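Local coordinates for protein type III effector HopA1 (Pseudomonas syringae pv. tomato str. DC3000, PDB 4RSX) that acts as a type III effector of a plant-pathogenic bacterium, probably delivered into host cells to influence their signalling or defences, at residues Ser10-Ala15 with Ala236-Ser241; Lys16-Met21 with Met27-Ile32. One frame throughout, in Å; residues are numbered along the deposited sequence.

Contact 1 (Ser10-Ala15 with Ala236-Ser241); sequences SFHEWA and ARLKLS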
ATOM      1  N   SER A  10       5.063 -16.891  -2.160  1.00 16.55           N
ATOM      2  CA  SER A  10       3.813 -16.316  -2.699  1.00 20.31           C
ATOM      3  C   SER A  10       4.093 -15.618  -4.032  1.00 17.33           C
ATOM      4  O   SER A  10       3.256 -15.612  -4.928  1.00 20.25           O
ATOM      5  CB  SER A  10       3.165 -15.330  -1.718  1.00 16.13           C
ATOM      6  OG  SER A  10       3.878 -14.092  -1.690  1.00 27.43           O
ATOM      7  N   PHE A  11       5.282 -15.036  -4.150  1.00 13.53           N
ATOM      8  CA  PHE A  11       5.747 -14.464  -5.409  1.00 12.80           C
ATOM      9  C   PHE A  11       5.910 -15.560  -6.460  1.00 14.17           C
ATOM     10  O   PHE A  11       5.476 -15.409  -7.608  1.00 14.82           O
ATOM     11  CB  PHE A  11       7.076 -13.737  -5.181  1.00 13.39           C
ATOM     12  CG  PHE A  11       7.679 -13.138  -6.433  1.00 12.89           C
ATOM     13  CD1 PHE A  11       7.053 -12.090  -7.090  1.00 15.21           C
ATOM     14  CD2 PHE A  11       8.875 -13.622  -6.942  1.00 15.08           C
ATOM     15  CE1 PHE A  11       7.605 -11.530  -8.243  1.00 12.89           C
ATOM     16  CE2 PHE A  11       9.436 -13.068  -8.099  1.00 16.34           C
ATOM     17  CZ  PHE A  11       8.793 -12.019  -8.747  1.00 11.71           C
ATOM     18  N   HIS A  12       6.527 -16.669  -6.072  1.00 13.32           N
ATOM     19  CA  HIS A  12       6.722 -17.774  -7.006  1.00 17.69           C
ATOM     20  C   HIS A  12       5.393 -18.378  -7.494  1.00 16.10           C
ATOM     21  O   HIS A  12       5.229 -18.657  -8.683  1.00 15.69           O
ATOM     22  CB  HIS A  12       7.624 -18.854  -6.395  1.00 19.70           C
ATOM     23  CG  HIS A  12       7.992 -19.936  -7.358  1.00 27.07           C
ATOM     24  ND1 HIS A  12       9.149 -19.908  -8.108  1.00 27.56           N
ATOM     25  CD2 HIS A  12       7.343 -21.072  -7.715  1.00 32.95           C
ATOM     26  CE1 HIS A  12       9.205 -20.986  -8.870  1.00 26.34           C
ATOM     27  NE2 HIS A  12       8.123 -21.707  -8.652  1.00 32.28           N
ATOM     28  N   GLU A  13       4.445 -18.568  -6.581  1.00 16.53           N
ATOM     29  CA  GLU A  13       3.104 -19.036  -6.968  1.00 18.94           C
ATOM     30  C   GLU A  13       2.444 -18.141  -8.029  1.00 22.18           C
ATOM     31  O   GLU A  13       1.937 -18.628  -9.050  1.00 18.56           O
ATOM     32  CB  GLU A  13       2.188 -19.152  -5.741  1.00 19.39           C
ATOM     33  CG  GLU A  13       0.749 -19.547  -6.104  1.00 25.72           C
ATOM     34  CD  GLU A  13       0.681 -20.875  -6.858  1.00 25.26           C
ATOM     35  OE1 GLU A  13       1.533 -21.750  -6.600  1.00 27.08           O
ATOM     36  OE2 GLU A  13      -0.219 -21.050  -7.716  1.00 27.56           O
ATOM     37  N   TRP A  14       2.456 -16.830  -7.764  1.00 15.95           N
ATOM     38  CA  TRP A  14       1.960 -15.810  -8.686  1.00 14.06           C
ATOM     39  C   TRP A  14       2.595 -16.030 -10.060  1.00 16.48           C
ATOM     40  O   TRP A  14       1.902 -16.071 -11.092  1.00 14.22           O
ATOM     41  CB  TRP A  14       2.345 -14.426  -8.129  1.00 11.53           C
ATOM     42  CG  TRP A  14       1.964 -13.231  -8.964  1.00 13.47           C
ATOM     43  CD1 TRP A  14       1.200 -13.221 -10.098  1.00 15.32           C
ATOM     44  CD2 TRP A  14       2.324 -11.854  -8.713  1.00 13.64           C
ATOM     45  NE1 TRP A  14       1.068 -11.932 -10.566  1.00 14.99           N
ATOM     46  CE2 TRP A  14       1.744 -11.079  -9.738  1.00 12.99           C
ATOM     47  CE3 TRP A  14       3.078 -11.214  -7.718  1.00 10.63           C
ATOM     48  CZ2 TRP A  14       1.898  -9.683  -9.802  1.00 13.42           C
ATOM     49  CZ3 TRP A  14       3.235  -9.829  -7.785  1.00 12.72           C
ATOM     50  CH2 TRP A  14       2.645  -9.079  -8.824  1.00  9.99           C
ATOM     51  N   ALA A  15       3.922 -16.173 -10.047  1.00 13.58           N
ATOM     52  CA  ALA A  15       4.715 -16.346 -11.253  1.00 12.63           C
ATOM     53  C   ALA A  15       4.335 -17.629 -12.004  1.00 15.07           C
ATOM     54  O   ALA A  15       4.326 -17.641 -13.237  1.00 13.79           O
ATOM     55  CB  ALA A  15       6.195 -16.341 -10.904  1.00 11.04           C
ATOM     56  N   ALA A 236      15.351 -19.996 -11.169  1.00 15.34           N
ATOM     57  CA  ALA A 236      16.555 -19.179 -11.314  1.00 16.23           C
ATOM     58  C   ALA A 236      16.296 -17.894 -12.122  1.00 14.27           C
ATOM     59  O   ALA A 236      16.887 -16.848 -11.840  1.00 14.18           O
ATOM     60  CB  ALA A 236      17.685 -19.994 -11.942  1.00 14.29           C
ATOM     61  N   ARG A 237      15.424 -17.970 -13.123  1.00 12.58           N
ATOM     62  CA  ARG A 237      15.099 -16.781 -13.919  1.00 17.01           C
ATOM     63  C   ARG A 237      14.387 -15.709 -13.076  1.00 13.49           C
ATOM     64  O   ARG A 237      14.741 -14.540 -13.136  1.00 12.49           O
ATOM     65  CB  ARG A 237      14.294 -17.154 -15.176  1.00 17.63           C
ATOM     66  CG  ARG A 237      15.130 -17.838 -16.284  1.00 21.26           C
ATOM     67  CD  ARG A 237      14.295 -18.148 -17.526  1.00 22.30           C
ATOM     68  NE  ARG A 237      13.589 -19.428 -17.441  1.00 19.74           N
ATOM     69  CZ  ARG A 237      12.317 -19.611 -17.797  1.00 21.58           C
ATOM     70  NH1 ARG A 237      11.760 -20.813 -17.694  1.00 21.05           N
ATOM     71  NH2 ARG A 237      11.596 -18.596 -18.254  1.00 19.99           N
ATOM     72  N   LEU A 238      13.426 -16.127 -12.254  1.00 16.43           N
ATOM     73  CA  LEU A 238      12.778 -15.234 -11.293  1.00 15.75           C
ATOM     74  C   LEU A 238      13.772 -14.530 -10.373  1.00 16.49           C
ATOM     75  O   LEU A 238      13.746 -13.300 -10.238  1.00 15.94           O
ATOM     76  CB  LEU A 238      11.794 -16.020 -10.438  1.00 14.21           C
ATOM     77  CG  LEU A 238      10.455 -16.278 -11.110  1.00 20.39           C
ATOM     78  CD1 LEU A 238       9.638 -17.305 -10.319  1.00 17.10           C
ATOM     79  CD2 LEU A 238       9.699 -14.974 -11.251  1.00 12.89           C
ATOM     80  N   LYS A 239      14.633 -15.313  -9.731  1.00 15.58           N
ATOM     81  CA  LYS A 239      15.657 -14.765  -8.855  1.00 13.87           C
ATOM     82  C   LYS A 239      16.599 -13.837  -9.604  1.00 15.11           C
ATOM     83  O   LYS A 239      16.979 -12.781  -9.091  1.00 16.13           O
ATOM     84  CB  LYS A 239      16.440 -15.895  -8.184  1.00 14.31           C
ATOM     85  CG  LYS A 239      15.581 -16.715  -7.228  1.00 16.20           C
ATOM     86  CD  LYS A 239      16.441 -17.622  -6.342  1.00 17.15           C
ATOM     87  CE  LYS A 239      15.585 -18.352  -5.308  1.00 18.60           C
ATOM     88  NZ  LYS A 239      15.252 -17.492  -4.148  1.00 17.60           N
ATOM     89  N   LEU A 240      16.976 -14.220 -10.818  1.00 17.14           N
ATOM     90  CA  LEU A 240      17.837 -13.369 -11.638  1.00 17.06           C
ATOM     91  C   LEU A 240      17.104 -12.094 -12.035  1.00 16.49           C
ATOM     92  O   LEU A 240      17.675 -11.014 -11.999  1.00 18.11           O
ATOM     93  CB  LEU A 240      18.270 -14.103 -12.899  1.00 21.54           C
ATOM     94  CG  LEU A 240      19.706 -13.923 -13.376  1.00 30.00           C
ATOM     95  CD1 LEU A 240      20.014 -12.458 -13.669  1.00 28.75           C
ATOM     96  CD2 LEU A 240      20.687 -14.506 -12.350  1.00 33.31           C
ATOM     97  N   SER A 241      15.839 -12.226 -12.426  1.00 15.95           N
ATOM     98  CA  SER A 241      15.033 -11.063 -12.778  1.00 13.61           C
ATOM     99  C   SER A 241      14.840 -10.123 -11.588  1.00 16.96           C
ATOM    100  O   SER A 241      14.852  -8.893 -11.762  1.00 14.75           O
ATOM    101  CB  SER A 241      13.686 -11.489 -13.356  1.00 14.57           C
ATOM    102  OG  SER A 241      12.860 -10.355 -13.611  1.00 19.72           O
TER
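The forked end of Leu238 meets three side chains of residues 10-15 at once, a compact example of one branched residue carrying a helix-helix crossing. Its two methyls divide the work. CD2 goes to the ring of Phe11, with CE2 nearest at 3.7 Å and CZ a little farther, while CD1 turns to His12, lying 3.5 Å from its ND1. Ala15 sits between, its CB 3.6 Å from Leu238 CD1 and 3.8 Å from Leu238 CD2, so that the small methyl lies at the base of a notch walled by the two aromatic residues. Both rings are met obliquely. The approach to His12 is van der Waals packing of a methyl against a ring nitrogen, and the two side chains cross at about a right angle; Phe11 and Leu238 instead slide past each other in opposite directions. Leu238 has CG anti to its carbonyl carbon (chi1 -80°), which directs the fork toward residues 10-15. The axes of residues 10-15 and 236-241 approach to 11.4 Å, with 114° between their N-to-C directions, so side chains alone span the interval, burying a modest 173 Å² in all. Neighbouring residues extend the packing between the two helices: His12 touches Leu235, Ala15 Phe234 and Phe11 Leu242. Separately, Lys239 forms a cation-pi pair with Phe8. In the fold, this crossing brings helix 2-19, near the start of this C-terminal part of the protein, against helix 234-245, near its end. Helix 215-228 packs in through Ile223 against Phe11, whose ring also touches Ser194 in the loop just ahead of strand 196-199, at the border of the antiparallel sheet.

Contact 2 (Lys16-Met21 with Met27-Ile32); sequences KQAEAM and MDIYKI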
ATOM      1  N   LYS A  16       4.029 -18.699 -11.270  1.00 14.96           N
ATOM      2  CA  LYS A  16       3.619 -19.960 -11.908  1.00 21.57           C
ATOM      3  C   LYS A  16       2.264 -19.822 -12.592  1.00 18.77           C
ATOM      4  O   LYS A  16       2.056 -20.342 -13.692  1.00 20.96           O
ATOM      5  CB  LYS A  16       3.575 -21.111 -10.902  1.00 17.57           C
ATOM      6  CG  LYS A  16       4.911 -21.441 -10.274  1.00 21.06           C
ATOM      7  CD  LYS A  16       5.997 -21.662 -11.336  1.00 24.02           C
ATOM      8  CE  LYS A  16       6.036 -23.092 -11.870  1.00 24.05           C
ATOM      9  NZ  LYS A  16       7.376 -23.407 -12.489  1.00 22.56           N
ATOM     10  N   GLN A  17       1.349 -19.101 -11.954  1.00 21.06           N
ATOM     11  CA  GLN A  17       0.055 -18.829 -12.582  1.00 24.79           C
ATOM     12  C   GLN A  17       0.221 -17.973 -13.837  1.00 23.06           C
ATOM     13  O   GLN A  17      -0.491 -18.174 -14.818  1.00 23.91           O
ATOM     14  CB  GLN A  17      -0.912 -18.171 -11.591  1.00 20.73           C
ATOM     15  CG  GLN A  17      -1.085 -18.951 -10.301  1.00 25.25           C
ATOM     16  CD  GLN A  17      -2.094 -18.303  -9.369  1.00 31.70           C
ATOM     17  OE1 GLN A  17      -2.882 -17.446  -9.785  1.00 30.88           O
ATOM     18  NE2 GLN A  17      -2.080 -18.713  -8.100  1.00 30.95           N
ATOM     19  N   ALA A  18       1.158 -17.021 -13.811  1.00 22.22           N
ATOM     20  CA  ALA A  18       1.439 -16.231 -15.011  1.00 24.98           C
ATOM     21  C   ALA A  18       2.007 -17.141 -16.084  1.00 23.70           C
ATOM     22  O   ALA A  18       1.675 -17.018 -17.264  1.00 28.44           O
ATOM     23  CB  ALA A  18       2.430 -15.075 -14.711  1.00 20.15           C
ATOM     24  N   GLU A  19       2.880 -18.049 -15.662  1.00 20.34           N
ATOM     25  CA  GLU A  19       3.590 -18.920 -16.589  1.00 23.51           C
ATOM     26  C   GLU A  19       2.626 -19.892 -17.249  1.00 24.99           C
ATOM     27  O   GLU A  19       2.866 -20.344 -18.361  1.00 24.75           O
ATOM     28  CB  GLU A  19       4.668 -19.699 -15.853  1.00 21.64           C
ATOM     29  CG  GLU A  19       5.491 -20.590 -16.754  1.00 26.02           C
ATOM     30  CD  GLU A  19       6.463 -21.444 -15.984  1.00 27.98           C
ATOM     31  OE1 GLU A  19       6.132 -21.842 -14.842  1.00 28.02           O
ATOM     32  OE2 GLU A  19       7.563 -21.718 -16.516  1.00 28.36           O
ATOM     33  N   ALA A  20       1.529 -20.204 -16.565  1.00 20.68           N
ATOM     34  CA  ALA A  20       0.535 -21.128 -17.112  1.00 27.06           C
ATOM     35  C   ALA A  20      -0.318 -20.486 -18.211  1.00 25.15           C
ATOM     36  O   ALA A  20      -0.995 -21.186 -18.960  1.00 27.88           O
ATOM     37  CB  ALA A  20      -0.352 -21.683 -16.000  1.00 21.28           C
ATOM     38  N   MET A  21      -0.289 -19.162 -18.310  1.00 33.67           N
ATOM     39  CA  MET A  21      -1.083 -18.472 -19.325  1.00 36.65           C
ATOM     40  C   MET A  21      -0.390 -18.461 -20.683  1.00 38.44           C
ATOM     41  O   MET A  21       0.822 -18.704 -20.775  1.00 38.61           O
ATOM     42  CB  MET A  21      -1.367 -17.042 -18.897  1.00 33.91           C
ATOM     43  CG  MET A  21      -2.148 -16.934 -17.623  1.00 31.82           C
ATOM     44  SD  MET A  21      -2.283 -15.207 -17.114  1.00 38.85           S
ATOM     45  CE  MET A  21      -3.286 -14.560 -18.465  1.00 40.08           C
ATOM     46  N   MET A  27      -0.038  -6.557 -18.086  1.00 22.89           N
ATOM     47  CA  MET A  27      -1.354  -6.331 -17.485  1.00 26.91           C
ATOM     48  C   MET A  27      -2.034  -7.632 -17.028  1.00 24.13           C
ATOM     49  O   MET A  27      -2.661  -7.670 -15.959  1.00 24.86           O
ATOM     50  CB  MET A  27      -2.262  -5.576 -18.458  1.00 28.68           C
ATOM     51  CG  MET A  27      -3.533  -5.032 -17.835  1.00 32.30           C
ATOM     52  SD  MET A  27      -3.190  -3.848 -16.513  1.00 45.66           S
ATOM     53  CE  MET A  27      -2.117  -2.694 -17.359  1.00 32.30           C
ATOM     54  N   ASP A  28      -1.907  -8.691 -17.826  1.00 24.14           N
ATOM     55  CA  ASP A  28      -2.436  -9.995 -17.434  1.00 24.36           C
ATOM     56  C   ASP A  28      -1.814 -10.413 -16.108  1.00 25.58           C
ATOM     57  O   ASP A  28      -2.519 -10.753 -15.149  1.00 24.24           O
ATOM     58  CB  ASP A  28      -2.106 -11.058 -18.485  1.00 29.84           C
ATOM     59  CG  ASP A  28      -2.914 -10.902 -19.747  1.00 33.55           C
ATOM     60  OD1 ASP A  28      -4.062 -10.414 -19.656  1.00 32.11           O
ATOM     61  OD2 ASP A  28      -2.393 -11.271 -20.825  1.00 34.94           O
ATOM     62  N   ILE A  29      -0.483 -10.370 -16.067  1.00 17.38           N
ATOM     63  CA  ILE A  29       0.258 -10.747 -14.878  1.00 17.70           C
ATOM     64  C   ILE A  29      -0.204  -9.904 -13.701  1.00 18.91           C
ATOM     65  O   ILE A  29      -0.434 -10.423 -12.611  1.00 18.14           O
ATOM     66  CB  ILE A  29       1.770 -10.605 -15.111  1.00 16.00           C
ATOM     67  CG1 ILE A  29       2.195 -11.559 -16.232  1.00 14.83           C
ATOM     68  CG2 ILE A  29       2.546 -10.857 -13.818  1.00 11.67           C
ATOM     69  CD1 ILE A  29       3.590 -11.329 -16.751  1.00 17.45           C
ATOM     70  N   TYR A  30      -0.394  -8.611 -13.949  1.00 23.67           N
ATOM     71  CA  TYR A  30      -0.838  -7.670 -12.925  1.00 21.75           C
ATOM     72  C   TYR A  30      -2.257  -7.959 -12.388  1.00 23.92           C
ATOM     73  O   TYR A  30      -2.528  -7.782 -11.185  1.00 22.14           O
ATOM     74  CB  TYR A  30      -0.748  -6.249 -13.492  1.00 20.34           C
ATOM     75  CG  TYR A  30      -1.255  -5.179 -12.567  1.00 23.55           C
ATOM     76  CD1 TYR A  30      -0.670  -4.979 -11.320  1.00 19.32           C
ATOM     77  CD2 TYR A  30      -2.312  -4.353 -12.943  1.00 25.63           C
ATOM     78  CE1 TYR A  30      -1.129  -3.990 -10.464  1.00 21.64           C
ATOM     79  CE2 TYR A  30      -2.779  -3.354 -12.097  1.00 27.36           C
ATOM     80  CZ  TYR A  30      -2.180  -3.173 -10.859  1.00 30.57           C
ATOM     81  OH  TYR A  30      -2.648  -2.191 -10.012  1.00 33.12           O
ATOM     82  N   LYS A  31      -3.162  -8.391 -13.269  1.00 22.51           N
ATOM     83  CA  LYS A  31      -4.539  -8.657 -12.848  1.00 24.64           C
ATOM     84  C   LYS A  31      -4.632  -9.797 -11.835  1.00 22.69           C
ATOM     85  O   LYS A  31      -5.525  -9.795 -10.994  1.00 25.52           O
ATOM     86  CB  LYS A  31      -5.450  -8.920 -14.048  1.00 30.35           C
ATOM     87  CG  LYS A  31      -5.817  -7.650 -14.836  1.00 36.98           C
ATOM     88  CD  LYS A  31      -6.708  -7.979 -16.047  1.00 41.58           C
ATOM     89  CE  LYS A  31      -7.004  -6.730 -16.875  1.00 51.48           C
ATOM     90  NZ  LYS A  31      -7.472  -7.062 -18.256  1.00 46.59           N
ATOM     91  N   ILE A  32      -3.705 -10.753 -11.910  1.00 17.36           N
ATOM     92  CA  ILE A  32      -3.634 -11.816 -10.903  1.00 21.83           C
ATOM     93  C   ILE A  32      -3.395 -11.244  -9.499  1.00 18.05           C
ATOM     94  O   ILE A  32      -4.013 -11.688  -8.530  1.00 17.74           O
ATOM     95  CB  ILE A  32      -2.546 -12.857 -11.224  1.00 20.40           C
ATOM     96  CG1 ILE A  32      -2.774 -13.462 -12.614  1.00 17.46           C
ATOM     97  CG2 ILE A  32      -2.539 -13.951 -10.168  1.00 16.35           C
ATOM     98  CD1 ILE A  32      -1.568 -14.204 -13.151  1.00 13.57           C
TER
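Two consecutive helices joined by a short link form a helical hairpin here, and Ala18 and Ile29 mark where its arms come together. Their CA atoms are only 5.6 Å apart, an approach that the small side chain of Ala18 permits: its CB lies 3.8 Å from Ile29 CG1, with little more than a methyl between one backbone and the other arm. Ile32, one turn further on, reaches back over the same alanine. Because its CG1 stands anti to the carbonyl carbon (chi1 -57°), CD1 is carried to the helix surface itself, 4.0 Å from the backbone N of Ala18, while CG2 points another way and meets the amide oxygen OE1 of Gln17 at 3.5 Å. That is a methyl-oxygen contact; the other end of the amide, NE2, is hydrogen-bonded to Glu13 OE2 on its own helix.

At the end where the link joins the arms of the hairpin, Met21, just past helix 2-19, reaches across to the second helix. Its chain is extended to the sulfur and then bends (chi3 66°), laying CE 3.7 Å from Asp28 CB on the first turn of helix 26-35. SD passes Ile32 CD1 at 4.2 Å, the two side chains running in opposite directions. Asp28 meets the methionine methyl through CB and, slightly farther off, CG, and its backbone N is hydrogen-bonded to Ser25 OG in the link. Ile29 also leans on Ala220 and Ser224 of helix 215-228, which lines the buried side of the hairpin, whereas a salt bridge between Lys16 NZ and Glu19 OE1, its hydrogen bond weak, lies on the part of helix 2-19 turned from Met27-Ile32.

Helix 2-19 serves both contacts, presenting one face to helix 234-245 in contact 1 and another to helix 26-35 in contact 2. In the first, three of the four touching residues are buried, and it joins elements over two hundred residues apart; the second is local, nested within the loop that the first closes, and only partly buried. Their chemistry follows: contact 1 relies on the two methyls of one leucine set among a phenyl ring, an imidazole ring and an alanine methyl, whereas contact 2 mixes aliphatic packing with a thioether, the CB of an aspartate and an amide oxygen against a methyl. Trp14 ties them together, since its NE1 probably donates a hydrogen bond to Ile29 O at 3.0 Å, and helix 215-228 packs against both.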